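Local coordinates for DUF3863 domain-containing protein (Parabacteroides distasonis, PDB 3LM3) that is of unknown function but is probably a glycoside hydrolase or carbohydrate deacetylase, at residues I17-M28 and G278-A288. Residues are numbered along the deposited sequence; the frame is centred on the assembly and turned at random. Where two conformers were deposited one is given.
Sequences IEGNRFVTLCIM and GFGWVANIWEA
Strands 21-28 and 280-287 are parallel neighbours in the central parallel sheet, where Phe22 pairs with Trp281 and Cys26 with Ile285. Their axes approach to 4.7 Å and run nearly parallel. From Gly280 N to Asn20 O through to Ala288 N to Met28 O, donors come from the two strands in turn, Phe22 bonding through N to Gly280 O and through O to Val282 N, the unbroken pattern of a regular parallel pair. On one face, Trp281 reaches across to Thr24: NE1 donates to OG1 at 2.9 Å, with an N-H...O angle of 157° and the hydroxyl oxygen close to the indole plane, at the ring edge. The first torsion of Thr24 sets OG1 between its own backbone N and carbonyl carbon, while CG2 also lies near NE1. Phe325 stacks on Trp281 and touches Thr24, placing helix 322-332 on this side of the sheet. The other face carries Leu25, whose CD1 lies 3.4 Å from Trp286 CD1, and Met303 of helix 296-313 packs on both residues. Helices flanking a central parallel sheet, with strand 21-28 also paired to strands 73-76 and 318-320, are consistent with the (beta/alpha) barrel-like folds of the GH_CE clan. Ahead of the strands, the type II turn from Ile17 to Asn20 sends Gly19 N to Gly278 O at 2.7 Å, almost in line with the C=O. Beside it, Ile17 CD1 sits 3.7 Å from the Phe279 ring centroid and 4° off the normal, a CH-pi contact centred on the face. The extended Ile17 chain, CG1 anti to N (chi1 -167°), carries it there. A serine in place of Phe279 would probably leave Ile17 CD1 without its aromatic platform and open a gap beside Tyr190, whose ring meets that of Phe279.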
ATOM      1  N   ILE A  17      -5.282  17.723  -4.499  1.00 10.71           N
ATOM      2  CA  ILE A  17      -4.242  17.053  -3.723  1.00 10.47           C
ATOM      3  C   ILE A  17      -3.238  18.031  -3.126  1.00 10.79           C
ATOM      4  O   ILE A  17      -2.746  17.829  -2.011  1.00 10.93           O
ATOM      5  CB  ILE A  17      -3.526  15.999  -4.602  1.00  8.67           C
ATOM      6  CG1 ILE A  17      -2.667  15.061  -3.743  1.00 10.88           C
ATOM      7  CG2 ILE A  17      -2.746  16.677  -5.751  1.00 10.81           C
ATOM      8  CD1 ILE A  17      -2.156  13.862  -4.548  1.00  9.06           C
ATOM      9  N   GLU A  18      -2.995  19.160  -3.796  1.00 11.69           N
ATOM     10  CA  GLU A  18      -1.867  19.983  -3.384  0.50 11.54           C
ATOM     11  C   GLU A  18      -2.117  20.666  -2.045  1.00 10.50           C
ATOM     12  O   GLU A  18      -3.180  21.235  -1.773  1.00 12.27           O
ATOM     13  CB  GLU A  18      -1.407  20.972  -4.473  0.50 12.37           C
ATOM     14  CG  GLU A  18      -0.763  20.287  -5.709  0.50 17.58           C
ATOM     15  CD  GLU A  18       0.526  19.517  -5.373  0.50 17.20           C
ATOM     16  OE1 GLU A  18       1.488  20.160  -4.870  0.50 21.81           O
ATOM     17  OE2 GLU A  18       0.571  18.284  -5.616  0.50 11.89           O
ATOM     18  N   GLY A  19      -1.105  20.556  -1.198  1.00  9.65           N
ATOM     19  CA  GLY A  19      -1.135  21.163   0.121  1.00 10.16           C
ATOM     20  C   GLY A  19      -1.873  20.395   1.188  1.00  9.16           C
ATOM     21  O   GLY A  19      -1.962  20.869   2.343  1.00 10.90           O
ATOM     22  N   ASN A  20      -2.394  19.225   0.838  1.00  8.86           N
ATOM     23  CA  ASN A  20      -3.292  18.488   1.705  1.00  8.78           C
ATOM     24  C   ASN A  20      -2.670  17.184   2.198  1.00  7.43           C
ATOM     25  O   ASN A  20      -1.708  16.657   1.613  1.00  7.80           O
ATOM     26  CB  ASN A  20      -4.609  18.212   0.970  1.00  9.07           C
ATOM     27  CG  ASN A  20      -5.552  19.385   0.975  1.00 14.59           C
ATOM     28  OD1 ASN A  20      -5.785  20.006   2.026  1.00 16.62           O
ATOM     29  ND2 ASN A  20      -6.141  19.680  -0.186  1.00 15.30           N
ATOM     30  N   ARG A  21      -3.240  16.684   3.288  1.00  6.80           N
ATOM     31  CA  ARG A  21      -2.870  15.422   3.936  1.00  7.23           C
ATOM     32  C   ARG A  21      -4.046  14.462   3.801  1.00  8.23           C
ATOM     33  O   ARG A  21      -5.190  14.867   4.024  1.00  8.50           O
ATOM     34  CB  ARG A  21      -2.557  15.679   5.414  1.00  7.37           C
ATOM     35  CG  ARG A  21      -1.377  16.569   5.654  1.00  7.55           C
ATOM     36  CD  ARG A  21      -1.237  16.913   7.122  1.00  7.21           C
ATOM     37  NE  ARG A  21      -0.033  17.680   7.388  1.00  8.66           N
ATOM     38  CZ  ARG A  21       0.087  18.986   7.245  1.00 12.87           C
ATOM     39  NH1 ARG A  21      -0.926  19.725   6.838  1.00 12.84           N
ATOM     40  NH2 ARG A  21       1.259  19.559   7.522  1.00 16.93           N
ATOM     41  N   PHE A  22      -3.765  13.227   3.394  1.00  6.94           N
ATOM     42  CA  PHE A  22      -4.781  12.237   3.119  1.00  7.58           C
ATOM     43  C   PHE A  22      -4.466  10.924   3.807  1.00  6.74           C
ATOM     44  O   PHE A  22      -3.317  10.495   3.821  1.00  7.69           O
ATOM     45  CB  PHE A  22      -4.841  11.937   1.638  1.00  7.59           C
ATOM     46  CG  PHE A  22      -5.208  13.132   0.807  1.00  7.68           C
ATOM     47  CD1 PHE A  22      -6.531  13.428   0.577  1.00  9.87           C
ATOM     48  CD2 PHE A  22      -4.242  13.978   0.299  1.00  8.02           C
ATOM     49  CE1 PHE A  22      -6.874  14.551  -0.167  1.00  9.41           C
ATOM     50  CE2 PHE A  22      -4.583  15.136  -0.412  1.00  8.09           C
ATOM     51  CZ  PHE A  22      -5.918  15.390  -0.666  1.00  9.16           C
ATOM     52  N   VAL A  23      -5.520  10.294   4.341  1.00  6.82           N
ATOM     53  CA  VAL A  23      -5.465   8.897   4.779  1.00  6.56           C
ATOM     54  C   VAL A  23      -6.492   8.127   3.963  1.00  6.51           C
ATOM     55  O   VAL A  23      -7.673   8.506   3.939  1.00  6.91           O
ATOM     56  CB  VAL A  23      -5.774   8.711   6.273  1.00  7.66           C
ATOM     57  CG1 VAL A  23      -5.914   7.214   6.633  1.00  8.84           C
ATOM     58  CG2 VAL A  23      -4.720   9.389   7.149  1.00  8.21           C
ATOM     59  N   THR A  24      -6.052   7.052   3.327  1.00  6.92           N
ATOM     60  CA  THR A  24      -6.947   6.147   2.625  1.00  6.86           C
ATOM     61  C   THR A  24      -6.959   4.815   3.355  1.00  7.39           C
ATOM     62  O   THR A  24      -5.942   4.109   3.375  1.00  7.11           O
ATOM     63  CB  THR A  24      -6.555   5.957   1.167  1.00  6.96           C
ATOM     64  OG1 THR A  24      -5.215   5.455   1.056  1.00  7.10           O
ATOM     65  CG2 THR A  24      -6.649   7.263   0.372  1.00  7.59           C
ATOM     66  N   LEU A  25      -8.093   4.463   3.954  1.00  6.39           N
ATOM     67  CA  LEU A  25      -8.296   3.192   4.622  1.00  6.87           C
ATOM     68  C   LEU A  25      -9.169   2.287   3.782  1.00  6.02           C
ATOM     69  O   LEU A  25     -10.153   2.726   3.176  1.00  7.30           O
ATOM     70  CB  LEU A  25      -9.020   3.395   5.954  1.00  6.01           C
ATOM     71  CG  LEU A  25      -9.500   2.138   6.687  1.00  6.60           C
ATOM     72  CD1 LEU A  25      -8.328   1.272   7.134  1.00  9.32           C
ATOM     73  CD2 LEU A  25     -10.393   2.522   7.896  1.00  7.76           C
ATOM     74  N   CYS A  26      -8.812   1.023   3.753  1.00  5.66           N
ATOM     75  CA  CYS A  26      -9.671  -0.043   3.250  1.00  6.24           C
ATOM     76  C   CYS A  26      -9.935  -1.056   4.360  1.00  6.84           C
ATOM     77  O   CYS A  26      -9.014  -1.430   5.106  1.00  6.87           O
ATOM     78  CB  CYS A  26      -9.025  -0.752   2.079  1.00  7.68           C
ATOM     79  SG  CYS A  26      -9.823  -2.311   1.572  1.00  7.61           S
ATOM     80  N   ILE A  27     -11.195  -1.451   4.489  1.00  6.87           N
ATOM     81  CA  ILE A  27     -11.591  -2.583   5.338  1.00  6.72           C
ATOM     82  C   ILE A  27     -11.913  -3.764   4.424  1.00  6.20           C
ATOM     83  O   ILE A  27     -12.750  -3.620   3.493  1.00  6.93           O
ATOM     84  CB  ILE A  27     -12.794  -2.245   6.270  1.00  7.61           C
ATOM     85  CG1 ILE A  27     -12.412  -1.128   7.233  1.00  7.26           C
ATOM     86  CG2 ILE A  27     -13.238  -3.508   7.045  1.00  8.71           C
ATOM     87  CD1 ILE A  27     -13.537  -0.652   8.080  1.00  9.68           C
HETATM   88  N   MSE A  28     -11.252  -4.899   4.645  1.00  6.43           N
HETATM   89  CA  MSE A  28     -11.374  -6.088   3.812  1.00  6.93           C
HETATM   90  C   MSE A  28     -12.388  -7.067   4.398  1.00  6.61           C
HETATM   91  O   MSE A  28     -12.367  -7.346   5.615  1.00  7.45           O
HETATM   92  CB  MSE A  28     -10.044  -6.802   3.672  1.00  7.54           C
HETATM   93  CG  MSE A  28     -10.055  -8.041   2.833  1.00 10.73           C
HETATM   94 SE   MSE A  28      -8.301  -8.862   2.837  0.75  9.74          SE
HETATM   95  CE  MSE A  28      -8.576 -10.047   1.328  1.00 10.69           C
ATOM     96  N   GLY A 278       4.779  18.290  -1.406  1.00  7.18           N
ATOM     97  CA  GLY A 278       3.625  19.111  -1.699  1.00  8.03           C
ATOM     98  C   GLY A 278       2.299  18.546  -1.224  1.00 10.46           C
ATOM     99  O   GLY A 278       1.286  19.241  -1.240  1.00 13.18           O
ATOM    100  N   PHE A 279       2.279  17.276  -0.831  1.00  8.36           N
ATOM    101  CA  PHE A 279       1.101  16.661  -0.220  1.00  8.27           C
ATOM    102  C   PHE A 279       1.643  15.546   0.669  1.00  7.92           C
ATOM    103  O   PHE A 279       2.830  15.176   0.551  1.00  7.66           O
ATOM    104  CB  PHE A 279       0.114  16.072  -1.244  1.00  9.92           C
ATOM    105  CG  PHE A 279       0.643  14.898  -2.040  1.00  7.68           C
ATOM    106  CD1 PHE A 279       1.346  15.092  -3.215  1.00  7.02           C
ATOM    107  CD2 PHE A 279       0.391  13.606  -1.630  1.00  7.79           C
ATOM    108  CE1 PHE A 279       1.826  14.003  -3.961  1.00 10.61           C
ATOM    109  CE2 PHE A 279       0.870  12.527  -2.355  1.00  8.21           C
ATOM    110  CZ  PHE A 279       1.581  12.727  -3.522  1.00  9.26           C
ATOM    111  N   GLY A 280       0.779  15.005   1.529  1.00  7.55           N
ATOM    112  CA  GLY A 280       1.136  13.816   2.310  1.00  6.65           C
ATOM    113  C   GLY A 280       0.031  12.798   2.196  1.00  7.01           C
ATOM    114  O   GLY A 280      -1.137  13.170   2.203  1.00  7.71           O
ATOM    115  N   TRP A 281       0.406  11.520   2.155  1.00  7.04           N
ATOM    116  CA  TRP A 281      -0.560  10.442   1.992  1.00  7.17           C
ATOM    117  C   TRP A 281      -0.130   9.217   2.792  1.00  6.46           C
ATOM    118  O   TRP A 281       1.016   8.767   2.686  1.00  7.82           O
ATOM    119  CB  TRP A 281      -0.686  10.074   0.512  1.00  7.31           C
ATOM    120  CG  TRP A 281      -1.470   8.810   0.262  1.00  7.11           C
ATOM    121  CD1 TRP A 281      -2.740   8.516   0.685  1.00  6.96           C
ATOM    122  CD2 TRP A 281      -0.998   7.658  -0.448  1.00  6.11           C
ATOM    123  NE1 TRP A 281      -3.085   7.245   0.256  1.00  7.53           N
ATOM    124  CE2 TRP A 281      -2.020   6.691  -0.405  1.00  6.64           C
ATOM    125  CE3 TRP A 281       0.199   7.343  -1.097  1.00  7.06           C
ATOM    126  CZ2 TRP A 281      -1.905   5.440  -1.016  1.00  6.63           C
ATOM    127  CZ3 TRP A 281       0.320   6.111  -1.669  1.00  7.52           C
ATOM    128  CH2 TRP A 281      -0.717   5.174  -1.639  1.00  7.03           C
ATOM    129  N   VAL A 282      -1.052   8.718   3.600  1.00  6.18           N
ATOM    130  CA  VAL A 282      -0.918   7.505   4.368  1.00  6.23           C
ATOM    131  C   VAL A 282      -1.996   6.535   3.890  1.00  6.83           C
ATOM    132  O   VAL A 282      -3.172   6.906   3.742  1.00  7.14           O
ATOM    133  CB  VAL A 282      -1.113   7.785   5.869  1.00  7.41           C
ATOM    134  CG1 VAL A 282      -1.336   6.495   6.666  1.00  8.55           C
ATOM    135  CG2 VAL A 282       0.079   8.614   6.397  1.00  8.24           C
ATOM    136  N   ALA A 283      -1.581   5.284   3.658  1.00  6.37           N
ATOM    137  CA  ALA A 283      -2.457   4.186   3.244  1.00  6.44           C
ATOM    138  C   ALA A 283      -2.557   3.143   4.325  1.00  5.85           C
ATOM    139  O   ALA A 283      -1.564   2.857   5.018  1.00  6.74           O
ATOM    140  CB  ALA A 283      -1.915   3.526   1.979  1.00  7.06           C
ATOM    141  N   ASN A 284      -3.726   2.543   4.513  1.00  6.70           N
ATOM    142  CA  ASN A 284      -3.832   1.471   5.507  1.00  6.53           C
ATOM    143  C   ASN A 284      -4.955   0.531   5.123  1.00  7.90           C
ATOM    144  O   ASN A 284      -5.910   0.912   4.452  1.00  8.04           O
ATOM    145  CB  ASN A 284      -4.062   2.059   6.894  1.00  6.93           C
ATOM    146  CG  ASN A 284      -3.460   1.230   8.026  1.00  7.25           C
ATOM    147  OD1 ASN A 284      -2.973   0.115   7.834  1.00  7.72           O
ATOM    148  ND2 ASN A 284      -3.481   1.820   9.242  1.00  8.02           N
ATOM    149  N   ILE A 285      -4.794  -0.726   5.520  1.00  7.94           N
ATOM    150  CA  ILE A 285      -5.767  -1.800   5.264  1.00  6.90           C
ATOM    151  C   ILE A 285      -5.970  -2.536   6.578  1.00  7.79           C
ATOM    152  O   ILE A 285      -5.000  -3.011   7.175  1.00  8.74           O
ATOM    153  CB  ILE A 285      -5.329  -2.759   4.162  1.00  7.53           C
ATOM    154  CG1 ILE A 285      -5.185  -2.010   2.829  1.00  8.43           C
ATOM    155  CG2 ILE A 285      -6.342  -3.935   4.037  1.00  8.69           C
ATOM    156  CD1 ILE A 285      -4.492  -2.808   1.707  1.00 10.16           C
ATOM    157  N   TRP A 286      -7.199  -2.585   7.051  1.00  7.50           N
ATOM    158  CA  TRP A 286      -7.603  -3.320   8.253  1.00  6.65           C
ATOM    159  C   TRP A 286      -8.580  -4.403   7.847  1.00  8.36           C
ATOM    160  O   TRP A 286      -9.647  -4.126   7.282  1.00 10.00           O
ATOM    161  CB  TRP A 286      -8.304  -2.420   9.263  1.00  8.52           C
ATOM    162  CG  TRP A 286      -7.456  -1.390   9.953  1.00  7.27           C
ATOM    163  CD1 TRP A 286      -6.508  -0.571   9.376  1.00  8.52           C
ATOM    164  CD2 TRP A 286      -7.436  -1.072  11.349  1.00  6.24           C
ATOM    165  NE1 TRP A 286      -5.946   0.233  10.330  1.00  9.22           N
ATOM    166  CE2 TRP A 286      -6.482  -0.062  11.549  1.00  7.11           C
ATOM    167  CE3 TRP A 286      -8.091  -1.588  12.474  1.00  9.23           C
ATOM    168  CZ2 TRP A 286      -6.223   0.481  12.799  1.00  9.62           C
ATOM    169  CZ3 TRP A 286      -7.838  -1.025  13.698  1.00 10.56           C
ATOM    170  CH2 TRP A 286      -6.915  -0.024  13.860  1.00 10.94           C
ATOM    171  N   GLU A 287      -8.277  -5.648   8.154  1.00  7.65           N
ATOM    172  CA  GLU A 287      -9.198  -6.721   7.848  1.00  7.45           C
ATOM    173  C   GLU A 287     -10.292  -6.787   8.904  1.00  8.46           C
ATOM    174  O   GLU A 287     -10.007  -6.741  10.104  1.00  9.79           O
ATOM    175  CB  GLU A 287      -8.455  -8.035   7.797  1.00  9.43           C
ATOM    176  CG  GLU A 287      -7.372  -8.135   6.723  1.00 11.08           C
ATOM    177  CD  GLU A 287      -6.058  -7.430   7.045  1.00 13.48           C
ATOM    178  OE1 GLU A 287      -5.797  -7.008   8.204  1.00 10.73           O
ATOM    179  OE2 GLU A 287      -5.213  -7.364   6.135  1.00 12.36           O
ATOM    180  N   ALA A 288     -11.537  -6.857   8.442  1.00  6.71           N
ATOM    181  CA  ALA A 288     -12.693  -6.912   9.348  1.00  7.92           C
ATOM    182  C   ALA A 288     -12.563  -8.056  10.355  1.00  7.84           C
ATOM    183  O   ALA A 288     -12.993  -7.925  11.503  1.00  8.89           O
ATOM    184  CB  ALA A 288     -13.962  -7.049   8.567  1.00  8.39           C
TER